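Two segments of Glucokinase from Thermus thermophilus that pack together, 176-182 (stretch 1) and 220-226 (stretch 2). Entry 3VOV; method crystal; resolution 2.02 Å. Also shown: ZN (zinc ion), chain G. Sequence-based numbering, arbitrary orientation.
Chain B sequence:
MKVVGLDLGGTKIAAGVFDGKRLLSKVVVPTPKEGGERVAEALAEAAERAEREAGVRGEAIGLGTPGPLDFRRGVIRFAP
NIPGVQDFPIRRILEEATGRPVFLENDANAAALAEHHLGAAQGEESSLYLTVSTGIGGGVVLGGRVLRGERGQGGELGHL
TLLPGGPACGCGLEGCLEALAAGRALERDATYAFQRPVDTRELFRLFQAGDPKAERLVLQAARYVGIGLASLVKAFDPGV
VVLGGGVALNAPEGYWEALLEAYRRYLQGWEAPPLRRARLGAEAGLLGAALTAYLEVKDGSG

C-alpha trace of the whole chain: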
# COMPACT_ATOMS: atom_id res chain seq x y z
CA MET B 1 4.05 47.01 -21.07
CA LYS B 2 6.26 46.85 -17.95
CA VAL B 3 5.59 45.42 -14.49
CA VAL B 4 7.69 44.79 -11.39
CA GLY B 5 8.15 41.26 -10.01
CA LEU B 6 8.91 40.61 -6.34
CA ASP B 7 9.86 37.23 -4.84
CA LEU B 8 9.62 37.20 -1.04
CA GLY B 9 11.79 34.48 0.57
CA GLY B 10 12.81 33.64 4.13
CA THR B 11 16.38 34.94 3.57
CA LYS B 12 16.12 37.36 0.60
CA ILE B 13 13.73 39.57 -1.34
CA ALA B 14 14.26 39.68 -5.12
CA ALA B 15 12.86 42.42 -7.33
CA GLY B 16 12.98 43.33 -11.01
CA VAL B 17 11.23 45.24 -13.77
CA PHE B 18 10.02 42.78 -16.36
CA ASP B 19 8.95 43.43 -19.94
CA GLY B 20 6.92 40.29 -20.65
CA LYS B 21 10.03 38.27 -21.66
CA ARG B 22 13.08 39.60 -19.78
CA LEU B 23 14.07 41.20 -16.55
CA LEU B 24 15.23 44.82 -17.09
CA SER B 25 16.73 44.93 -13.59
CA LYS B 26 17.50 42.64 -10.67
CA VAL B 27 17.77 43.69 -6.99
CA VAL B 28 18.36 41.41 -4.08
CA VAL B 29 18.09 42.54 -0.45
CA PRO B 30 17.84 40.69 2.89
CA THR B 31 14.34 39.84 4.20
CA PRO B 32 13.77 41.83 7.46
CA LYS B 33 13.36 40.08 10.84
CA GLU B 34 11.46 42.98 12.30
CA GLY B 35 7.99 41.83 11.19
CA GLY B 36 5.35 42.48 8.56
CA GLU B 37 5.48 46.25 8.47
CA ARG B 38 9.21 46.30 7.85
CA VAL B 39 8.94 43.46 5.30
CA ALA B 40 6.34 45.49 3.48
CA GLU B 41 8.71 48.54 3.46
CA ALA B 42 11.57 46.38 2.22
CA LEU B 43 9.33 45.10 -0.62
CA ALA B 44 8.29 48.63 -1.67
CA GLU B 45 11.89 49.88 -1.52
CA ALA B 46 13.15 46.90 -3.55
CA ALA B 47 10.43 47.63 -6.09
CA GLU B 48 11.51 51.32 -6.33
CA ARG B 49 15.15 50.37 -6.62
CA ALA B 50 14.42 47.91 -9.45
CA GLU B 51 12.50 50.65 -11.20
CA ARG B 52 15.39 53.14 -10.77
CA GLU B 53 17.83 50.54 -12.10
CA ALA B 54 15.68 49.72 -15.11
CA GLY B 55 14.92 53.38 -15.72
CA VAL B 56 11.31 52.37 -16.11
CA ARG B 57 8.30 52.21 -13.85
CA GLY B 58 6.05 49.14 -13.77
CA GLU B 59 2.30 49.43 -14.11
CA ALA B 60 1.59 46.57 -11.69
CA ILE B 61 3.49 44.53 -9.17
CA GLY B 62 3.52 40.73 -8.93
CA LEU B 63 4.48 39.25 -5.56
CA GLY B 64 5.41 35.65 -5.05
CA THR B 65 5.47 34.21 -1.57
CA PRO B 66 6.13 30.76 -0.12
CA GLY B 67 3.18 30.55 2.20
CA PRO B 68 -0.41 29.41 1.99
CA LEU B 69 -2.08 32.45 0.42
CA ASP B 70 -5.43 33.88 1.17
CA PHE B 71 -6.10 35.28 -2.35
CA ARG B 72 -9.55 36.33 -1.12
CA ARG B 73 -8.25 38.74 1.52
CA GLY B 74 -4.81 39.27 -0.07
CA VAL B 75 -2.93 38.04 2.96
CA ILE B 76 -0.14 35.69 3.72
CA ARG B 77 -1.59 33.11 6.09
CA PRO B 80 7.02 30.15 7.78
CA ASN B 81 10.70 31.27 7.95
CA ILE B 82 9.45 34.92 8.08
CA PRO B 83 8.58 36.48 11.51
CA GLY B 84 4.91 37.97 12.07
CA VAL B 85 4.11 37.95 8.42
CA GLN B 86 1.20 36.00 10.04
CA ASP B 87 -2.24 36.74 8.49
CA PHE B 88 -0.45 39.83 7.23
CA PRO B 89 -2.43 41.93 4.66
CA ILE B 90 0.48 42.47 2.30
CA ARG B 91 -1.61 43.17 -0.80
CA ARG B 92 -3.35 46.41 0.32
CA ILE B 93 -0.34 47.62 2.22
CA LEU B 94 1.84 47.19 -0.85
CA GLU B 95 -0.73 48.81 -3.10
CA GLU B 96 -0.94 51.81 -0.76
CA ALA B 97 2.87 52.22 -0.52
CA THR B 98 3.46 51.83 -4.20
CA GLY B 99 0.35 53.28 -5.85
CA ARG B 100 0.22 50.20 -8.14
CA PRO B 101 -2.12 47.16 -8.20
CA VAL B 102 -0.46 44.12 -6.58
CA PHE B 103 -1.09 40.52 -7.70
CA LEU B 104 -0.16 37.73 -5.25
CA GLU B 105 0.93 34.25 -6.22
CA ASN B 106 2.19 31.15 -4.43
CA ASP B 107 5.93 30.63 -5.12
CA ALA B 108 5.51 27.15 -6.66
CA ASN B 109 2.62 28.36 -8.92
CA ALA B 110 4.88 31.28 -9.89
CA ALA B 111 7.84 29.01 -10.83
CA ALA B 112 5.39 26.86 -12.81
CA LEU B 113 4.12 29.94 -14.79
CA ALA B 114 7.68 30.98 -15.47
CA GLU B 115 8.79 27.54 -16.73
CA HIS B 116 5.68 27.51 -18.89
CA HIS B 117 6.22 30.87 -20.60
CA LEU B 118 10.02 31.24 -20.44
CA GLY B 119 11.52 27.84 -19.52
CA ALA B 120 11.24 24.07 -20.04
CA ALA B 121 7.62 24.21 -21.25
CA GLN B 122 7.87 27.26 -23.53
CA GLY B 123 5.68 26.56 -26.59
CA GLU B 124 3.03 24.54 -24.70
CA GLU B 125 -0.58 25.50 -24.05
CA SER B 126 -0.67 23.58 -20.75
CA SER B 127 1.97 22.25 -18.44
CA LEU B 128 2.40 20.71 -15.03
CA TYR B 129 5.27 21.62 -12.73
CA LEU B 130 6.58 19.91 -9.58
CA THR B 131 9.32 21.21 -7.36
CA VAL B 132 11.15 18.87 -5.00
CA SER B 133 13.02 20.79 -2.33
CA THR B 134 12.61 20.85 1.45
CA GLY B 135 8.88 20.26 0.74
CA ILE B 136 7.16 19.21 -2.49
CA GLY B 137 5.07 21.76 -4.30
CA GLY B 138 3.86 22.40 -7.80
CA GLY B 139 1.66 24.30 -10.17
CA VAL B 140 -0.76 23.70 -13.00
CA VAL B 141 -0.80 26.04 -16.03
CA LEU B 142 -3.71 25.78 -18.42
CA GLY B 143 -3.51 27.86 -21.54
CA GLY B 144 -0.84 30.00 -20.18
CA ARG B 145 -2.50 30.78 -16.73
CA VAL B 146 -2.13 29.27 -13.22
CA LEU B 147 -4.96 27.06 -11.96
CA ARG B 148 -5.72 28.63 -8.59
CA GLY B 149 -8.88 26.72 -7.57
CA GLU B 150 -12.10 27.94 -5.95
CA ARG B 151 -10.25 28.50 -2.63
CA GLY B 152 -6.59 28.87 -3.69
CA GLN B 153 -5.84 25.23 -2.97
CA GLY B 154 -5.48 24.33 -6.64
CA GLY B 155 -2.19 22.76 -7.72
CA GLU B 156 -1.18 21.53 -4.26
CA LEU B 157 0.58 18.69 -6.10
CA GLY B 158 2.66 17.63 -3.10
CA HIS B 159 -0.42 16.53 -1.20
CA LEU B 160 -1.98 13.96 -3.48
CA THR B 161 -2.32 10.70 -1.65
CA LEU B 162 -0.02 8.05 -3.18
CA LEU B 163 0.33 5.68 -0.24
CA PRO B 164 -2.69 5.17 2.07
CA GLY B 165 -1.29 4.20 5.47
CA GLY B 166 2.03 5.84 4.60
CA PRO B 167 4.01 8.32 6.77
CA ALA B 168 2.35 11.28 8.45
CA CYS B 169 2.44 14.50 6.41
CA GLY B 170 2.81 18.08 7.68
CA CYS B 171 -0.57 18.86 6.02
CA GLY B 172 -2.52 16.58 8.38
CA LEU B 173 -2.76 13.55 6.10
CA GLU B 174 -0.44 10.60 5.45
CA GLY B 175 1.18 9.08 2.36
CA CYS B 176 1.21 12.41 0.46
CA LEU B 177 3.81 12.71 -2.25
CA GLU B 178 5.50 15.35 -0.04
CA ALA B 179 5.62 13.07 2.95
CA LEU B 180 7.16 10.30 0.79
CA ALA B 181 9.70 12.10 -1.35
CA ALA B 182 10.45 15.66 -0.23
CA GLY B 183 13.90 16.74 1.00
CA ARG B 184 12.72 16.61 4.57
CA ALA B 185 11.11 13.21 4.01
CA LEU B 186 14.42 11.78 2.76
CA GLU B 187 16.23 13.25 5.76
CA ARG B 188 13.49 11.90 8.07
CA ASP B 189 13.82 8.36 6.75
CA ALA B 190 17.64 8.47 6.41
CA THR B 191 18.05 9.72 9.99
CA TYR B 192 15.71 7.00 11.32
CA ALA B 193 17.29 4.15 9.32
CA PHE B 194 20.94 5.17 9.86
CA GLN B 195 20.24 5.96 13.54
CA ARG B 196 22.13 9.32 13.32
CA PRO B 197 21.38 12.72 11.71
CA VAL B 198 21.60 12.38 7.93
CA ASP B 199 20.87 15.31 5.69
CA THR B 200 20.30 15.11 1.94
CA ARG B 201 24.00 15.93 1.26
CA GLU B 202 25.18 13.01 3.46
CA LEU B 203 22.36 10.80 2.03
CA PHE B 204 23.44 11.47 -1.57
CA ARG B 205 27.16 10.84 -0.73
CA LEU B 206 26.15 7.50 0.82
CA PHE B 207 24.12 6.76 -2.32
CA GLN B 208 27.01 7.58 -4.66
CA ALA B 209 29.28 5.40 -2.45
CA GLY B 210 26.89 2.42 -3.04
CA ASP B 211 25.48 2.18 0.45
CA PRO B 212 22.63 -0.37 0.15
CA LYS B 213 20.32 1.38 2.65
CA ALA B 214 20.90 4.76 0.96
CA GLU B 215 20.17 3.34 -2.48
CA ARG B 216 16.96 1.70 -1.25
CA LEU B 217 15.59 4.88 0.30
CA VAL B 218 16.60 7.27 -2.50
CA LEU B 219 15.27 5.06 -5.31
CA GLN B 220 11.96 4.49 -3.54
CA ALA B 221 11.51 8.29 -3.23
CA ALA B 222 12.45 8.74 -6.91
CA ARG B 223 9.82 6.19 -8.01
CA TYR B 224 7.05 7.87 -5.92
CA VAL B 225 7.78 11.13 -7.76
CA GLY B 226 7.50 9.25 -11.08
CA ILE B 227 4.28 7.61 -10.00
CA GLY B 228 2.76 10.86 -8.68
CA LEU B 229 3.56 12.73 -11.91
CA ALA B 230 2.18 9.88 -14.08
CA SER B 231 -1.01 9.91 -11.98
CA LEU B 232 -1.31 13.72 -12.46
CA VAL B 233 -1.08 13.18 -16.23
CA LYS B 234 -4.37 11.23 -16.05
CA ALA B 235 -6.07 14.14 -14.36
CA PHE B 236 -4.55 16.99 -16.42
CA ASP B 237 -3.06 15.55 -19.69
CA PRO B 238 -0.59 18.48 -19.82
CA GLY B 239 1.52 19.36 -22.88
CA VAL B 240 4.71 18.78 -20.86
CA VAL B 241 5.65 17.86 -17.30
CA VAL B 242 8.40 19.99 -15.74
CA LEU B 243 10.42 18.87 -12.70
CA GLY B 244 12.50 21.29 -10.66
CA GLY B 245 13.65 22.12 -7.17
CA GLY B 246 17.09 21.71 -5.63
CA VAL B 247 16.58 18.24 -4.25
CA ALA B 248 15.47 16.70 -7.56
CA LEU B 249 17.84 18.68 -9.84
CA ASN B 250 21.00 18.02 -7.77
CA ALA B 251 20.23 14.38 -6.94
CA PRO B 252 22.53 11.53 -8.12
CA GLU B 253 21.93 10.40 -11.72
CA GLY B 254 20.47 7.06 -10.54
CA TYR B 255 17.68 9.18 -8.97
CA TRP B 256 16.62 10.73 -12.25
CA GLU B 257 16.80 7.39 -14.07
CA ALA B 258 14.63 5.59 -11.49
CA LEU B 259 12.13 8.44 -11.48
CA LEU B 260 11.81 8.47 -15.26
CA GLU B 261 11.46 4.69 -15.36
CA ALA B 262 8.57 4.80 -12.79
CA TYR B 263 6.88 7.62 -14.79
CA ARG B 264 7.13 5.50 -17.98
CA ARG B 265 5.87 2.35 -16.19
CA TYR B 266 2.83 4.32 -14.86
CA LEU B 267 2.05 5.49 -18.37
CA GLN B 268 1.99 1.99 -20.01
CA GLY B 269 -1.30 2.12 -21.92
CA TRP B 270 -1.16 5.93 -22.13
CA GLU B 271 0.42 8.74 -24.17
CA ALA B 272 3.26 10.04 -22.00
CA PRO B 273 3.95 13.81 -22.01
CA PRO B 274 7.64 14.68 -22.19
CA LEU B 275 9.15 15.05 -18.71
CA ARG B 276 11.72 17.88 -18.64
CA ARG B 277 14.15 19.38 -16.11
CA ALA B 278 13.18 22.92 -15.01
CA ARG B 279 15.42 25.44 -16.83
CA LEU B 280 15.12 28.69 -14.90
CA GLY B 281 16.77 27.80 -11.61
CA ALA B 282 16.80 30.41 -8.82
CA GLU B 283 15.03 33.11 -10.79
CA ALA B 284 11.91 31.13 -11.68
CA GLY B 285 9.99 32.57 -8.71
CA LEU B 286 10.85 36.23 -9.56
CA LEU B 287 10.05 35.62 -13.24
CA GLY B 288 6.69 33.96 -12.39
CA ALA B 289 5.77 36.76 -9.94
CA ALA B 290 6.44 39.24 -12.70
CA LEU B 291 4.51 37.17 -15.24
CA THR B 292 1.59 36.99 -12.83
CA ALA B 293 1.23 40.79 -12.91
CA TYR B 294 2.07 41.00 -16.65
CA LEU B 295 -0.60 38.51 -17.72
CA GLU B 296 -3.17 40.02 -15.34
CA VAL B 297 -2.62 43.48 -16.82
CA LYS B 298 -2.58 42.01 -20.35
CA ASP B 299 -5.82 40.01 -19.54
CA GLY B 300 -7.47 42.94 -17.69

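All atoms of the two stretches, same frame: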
# COMPACT_ATOMS: atom_id res chain seq x y z
N CYS B 176 1.15 11.36 1.48
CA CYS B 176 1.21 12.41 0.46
C CYS B 176 2.51 12.27 -0.28
O CYS B 176 3.51 11.84 0.30
CB CYS B 176 1.16 13.79 1.14
SG CYS B 176 -0.44 14.14 1.79
N LEU B 177 2.55 12.69 -1.54
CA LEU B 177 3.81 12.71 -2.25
C LEU B 177 4.89 13.45 -1.43
O LEU B 177 6.03 12.97 -1.31
CB LEU B 177 3.60 13.36 -3.63
CG LEU B 177 4.83 13.57 -4.51
CD1 LEU B 177 5.65 12.28 -4.71
CD2 LEU B 177 4.40 14.19 -5.89
N GLU B 178 4.52 14.60 -0.85
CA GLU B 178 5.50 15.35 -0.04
C GLU B 178 6.09 14.49 1.06
O GLU B 178 7.30 14.45 1.28
CB GLU B 178 4.85 16.58 0.60
CG GLU B 178 5.84 17.30 1.51
CD GLU B 178 5.39 18.72 1.83
OE1 GLU B 178 5.64 19.61 0.99
OE2 GLU B 178 4.77 18.94 2.90
N ALA B 179 5.21 13.82 1.77
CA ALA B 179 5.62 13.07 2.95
C ALA B 179 6.44 11.81 2.55
O ALA B 179 7.05 11.14 3.42
CB ALA B 179 4.41 12.68 3.75
N LEU B 180 6.43 11.47 1.26
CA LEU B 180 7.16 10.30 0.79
C LEU B 180 8.50 10.63 0.21
O LEU B 180 9.42 9.80 0.26
CB LEU B 180 6.36 9.59 -0.33
CG LEU B 180 5.06 8.90 0.18
CD1 LEU B 180 4.23 8.48 -1.07
CD2 LEU B 180 5.32 7.67 1.15
N ALA B 181 8.60 11.83 -0.41
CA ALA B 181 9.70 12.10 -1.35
C ALA B 181 10.34 13.47 -1.24
O ALA B 181 11.32 13.76 -1.97
CB ALA B 181 9.21 11.87 -2.80
N ALA B 182 9.82 14.34 -0.37
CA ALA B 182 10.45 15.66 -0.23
C ALA B 182 11.85 15.51 0.40
O ALA B 182 12.15 14.50 1.02
CB ALA B 182 9.57 16.59 0.63
N GLN B 220 13.37 4.57 -3.86
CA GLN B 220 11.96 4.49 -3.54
C GLN B 220 11.30 5.88 -3.64
O GLN B 220 10.20 6.01 -4.17
CB GLN B 220 11.73 3.89 -2.14
CG GLN B 220 10.31 4.14 -1.61
CD GLN B 220 10.00 3.40 -0.31
OE1 GLN B 220 9.62 4.01 0.71
NE2 GLN B 220 10.16 2.10 -0.33
N ALA B 221 12.00 6.90 -3.15
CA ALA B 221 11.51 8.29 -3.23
C ALA B 221 11.43 8.74 -4.68
O ALA B 221 10.46 9.37 -5.10
CB ALA B 221 12.44 9.23 -2.44
N ALA B 222 12.48 8.45 -5.46
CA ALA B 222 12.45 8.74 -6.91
C ALA B 222 11.26 8.10 -7.64
O ALA B 222 10.58 8.76 -8.44
CB ALA B 222 13.82 8.32 -7.60
N ARG B 223 10.98 6.83 -7.39
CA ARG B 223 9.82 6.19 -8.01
C ARG B 223 8.47 6.83 -7.61
O ARG B 223 7.55 6.87 -8.43
CB ARG B 223 9.78 4.68 -7.68
CG ARG B 223 11.01 3.86 -8.25
CD ARG B 223 10.71 2.36 -8.20
NE ARG B 223 10.61 1.92 -6.83
CZ ARG B 223 11.65 1.64 -6.04
NH1 ARG B 223 12.89 1.71 -6.52
NH2 ARG B 223 11.43 1.28 -4.79
N TYR B 224 8.31 7.24 -6.34
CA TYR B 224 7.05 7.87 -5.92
C TYR B 224 6.82 9.17 -6.67
O TYR B 224 5.69 9.52 -7.02
CB TYR B 224 6.99 8.12 -4.42
CG TYR B 224 6.55 6.89 -3.62
CD1 TYR B 224 5.32 6.27 -3.88
CD2 TYR B 224 7.34 6.37 -2.62
CE1 TYR B 224 4.88 5.13 -3.11
CE2 TYR B 224 6.96 5.25 -1.86
CZ TYR B 224 5.76 4.63 -2.14
OH TYR B 224 5.42 3.57 -1.39
N VAL B 225 7.91 9.89 -6.96
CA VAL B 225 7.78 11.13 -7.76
C VAL B 225 7.31 10.75 -9.17
O VAL B 225 6.38 11.37 -9.66
CB VAL B 225 9.08 11.94 -7.80
CG1 VAL B 225 8.90 13.14 -8.77
CG2 VAL B 225 9.44 12.45 -6.36
N GLY B 226 7.92 9.73 -9.78
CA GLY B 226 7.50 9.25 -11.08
C GLY B 226 6.05 8.81 -11.11
O GLY B 226 5.28 9.11 -12.05
ZN ZN G . 0.19 16.24 2.84

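How do the two backbones lie against each other? A short helix beginning at Leu177 runs nearly antiparallel to helix 220-226, at 156°, with axes 9.2 Å apart at their closest. The chains come nearest where side chains are small: the CA atoms of Ala181 and Ala221 are only 4.6 Å apart.

What fills the space at that close point? The methyl of Ala181 points toward the other helix and settles among Ala221 and Val225. Its CB lies 3.6 Å from Ala221 O, 4.2 Å from Ala221 CB and 3.6 Å from Val225 CG2, so one small bump touches both backbone and side chains.

Where do the larger side chains meet? Leu180 (chi1 m, chi2 t) lays its CD1 over one face of the Tyr224 ring, 3.8 Å from the ring centroid and 13° off the normal, a CH-pi contact. The CA-to-CB bond of Leu177 points sideways to the other helix, but the end of the side chain comes nearer: its CD1 lies 3.6 Å from Tyr224 O and 4.1 Å from Val225 CG2.

What bonds hold the pair together? No hydrogen bond crosses; the contact is van der Waals packing plus the CH-pi contact, burying 292 Å². Away from this interface, Cys176, at the N-cap position, binds zinc through SG at 2.4 Å, tethering the start of the first helix.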